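Local structure of putative marr-family transcriptional repressor (Streptomyces coelicolor, 3ZPL) at a contact of chain A with DNA. The protein is a MarR family transcriptional regulator, putatively a repressor, that binds duplex DNA through a winged helix motif. Coordinates in Å, arbitrary orientation; residue numbers count along the deposited sequence, not the author numbering.

A contact of chain A with DNA. Residues 75-76, 86-87. With nucleotides of chain B.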
# COMPACT_ATOMS: atom_id res chain seq x y z
N MET A 75 -8.46 -18.86 10.70
CA MET A 75 -7.63 -17.64 10.81
C MET A 75 -6.51 -17.60 9.79
O MET A 75 -6.39 -16.64 9.03
CB MET A 75 -7.01 -17.55 12.20
CG MET A 75 -8.02 -17.50 13.34
SD MET A 75 -9.36 -16.34 13.08
CE MET A 75 -8.54 -14.80 13.46
N THR A 76 -5.70 -18.65 9.73
CA THR A 76 -4.57 -18.65 8.83
C THR A 76 -5.03 -18.52 7.38
O THR A 76 -4.41 -17.80 6.60
CB THR A 76 -3.67 -19.89 9.01
OG1 THR A 76 -3.21 -19.98 10.37
CG2 THR A 76 -2.47 -19.80 8.10
N ARG A 86 -0.81 -13.35 10.74
CA ARG A 86 -1.75 -13.85 11.72
C ARG A 86 -1.95 -12.86 12.87
O ARG A 86 -3.03 -12.81 13.47
CB ARG A 86 -1.24 -15.16 12.30
CG ARG A 86 -1.10 -16.25 11.27
CD ARG A 86 -0.57 -17.49 11.93
NE ARG A 86 -0.54 -18.63 11.03
CZ ARG A 86 0.32 -19.64 11.13
NH1 ARG A 86 1.25 -19.64 12.08
NH2 ARG A 86 0.25 -20.65 10.28
N SER A 87 -0.88 -12.13 13.19
CA SER A 87 -0.84 -11.25 14.35
C SER A 87 -1.76 -10.11 14.08
O SER A 87 -2.67 -9.79 14.85
CB SER A 87 0.56 -10.72 14.52
OG SER A 87 1.00 -10.92 15.83
P DG B 4 -0.63 -24.51 10.25
OP1 DG B 4 -1.61 -25.10 9.30
OP2 DG B 4 0.32 -23.47 9.80
O5' DG B 4 -1.46 -23.93 11.48
C5' DG B 4 -2.47 -24.72 12.12
C4' DG B 4 -3.09 -23.91 13.24
O4' DG B 4 -2.11 -23.71 14.29
C3' DG B 4 -3.55 -22.52 12.80
O3' DG B 4 -4.94 -22.42 13.11
C2' DG B 4 -2.64 -21.56 13.56
C1' DG B 4 -2.17 -22.37 14.75
N9 DG B 4 -0.85 -22.02 15.25
C8 DG B 4 0.28 -21.81 14.49
N7 DG B 4 1.35 -21.56 15.21
C5 DG B 4 0.88 -21.57 16.52
C6 DG B 4 1.58 -21.35 17.74
O6 DG B 4 2.78 -21.09 17.91
N1 DG B 4 0.73 -21.48 18.84
C2 DG B 4 -0.60 -21.78 18.78
N2 DG B 4 -1.24 -21.85 19.95
N3 DG B 4 -1.27 -21.97 17.64
C4 DG B 4 -0.46 -21.86 16.56
P DA B 5 -5.76 -21.13 12.72
OP1 DA B 5 -7.21 -21.44 12.88
OP2 DA B 5 -5.26 -20.61 11.42
O5' DA B 5 -5.37 -20.15 13.90
C5' DA B 5 -5.70 -20.52 15.24
C4' DA B 5 -5.02 -19.61 16.23
O4' DA B 5 -3.59 -19.71 16.15
C3' DA B 5 -5.29 -18.11 16.09
O3' DA B 5 -6.43 -17.74 16.87
C2' DA B 5 -4.00 -17.47 16.57
C1' DA B 5 -3.13 -18.66 16.96
N9 DA B 5 -1.68 -18.52 16.78
C8 DA B 5 -0.94 -18.53 15.62
N7 DA B 5 0.34 -18.34 15.81
C5 DA B 5 0.46 -18.22 17.19
C6 DA B 5 1.57 -18.01 18.03
N6 DA B 5 2.82 -17.89 17.59
N1 DA B 5 1.33 -17.91 19.36
C2 DA B 5 0.07 -18.02 19.80
N3 DA B 5 -1.05 -18.23 19.11
C4 DA B 5 -0.78 -18.32 17.80
P DT B 6 -6.82 -16.18 17.04
OP1 DT B 6 -8.28 -16.10 17.35
OP2 DT B 6 -6.27 -15.40 15.89
O5' DT B 6 -5.97 -15.76 18.32
C5' DT B 6 -6.16 -16.44 19.56
C4' DT B 6 -5.25 -15.85 20.61
O4' DT B 6 -3.88 -16.01 20.20
C3' DT B 6 -5.45 -14.35 20.86
O3' DT B 6 -5.84 -14.19 22.22
C2' DT B 6 -4.11 -13.73 20.48
C1' DT B 6 -3.14 -14.89 20.62
N1 DT B 6 -1.95 -14.81 19.76
C2 DT B 6 -0.72 -14.67 20.35
O2 DT B 6 -0.56 -14.59 21.56
N3 DT B 6 0.34 -14.59 19.46
C4 DT B 6 0.27 -14.65 18.08
O4 DT B 6 1.30 -14.57 17.42
C5 DT B 6 -1.06 -14.80 17.53
C7 DT B 6 -1.23 -14.86 16.05
C6 DT B 6 -2.09 -14.89 18.39
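The guanidinium of Arg86 turns one face towards the sugar of DG4 of chain B, whose C2' stands 4.3 Å above the plane and over its centre, while the methyl CG2 of Thr76 meets the group at its edge, in plane. This end of the side chain illustrates how one arginine can hold a phosphate with its tip while its chain passes along the major groove. NH2 of Arg86 forms a salt bridge with the DG4 phosphate oxygen OP2 at 2.9 Å, though as a hydrogen bond it is bent and weak, and NH1 of Arg86 lies 3.4 Å from C8 of DG4. A weak bond of 3.1 Å from NE of Arg86 to the hydroxyl OG1 of Thr76 helps to place the group. The chain, extended from CG to NE (chi2 179°), runs beside three successive nucleotides: CD approaches C8 of DA5, and CB of Arg86 packs 3.8 Å from the thymine methyl C7 of DT6, which CA of Ser87 also touches. These apolar contacts may contribute to a preference for thymine here, though the structure alone does not show it. Helix 86-98, the recognition helix of the motif, thus presents its first residues to the groove, while helix 75-82 meets the backbone with its N-terminal end. There the amide N of Thr76 donates to OP2 of DA5, where the helix dipole may help to hold the phosphate. Met75, bent at chi2 and chi3, curls alongside the strand and places its terminal methyl CE 3.4 Å from OP2 of DT6.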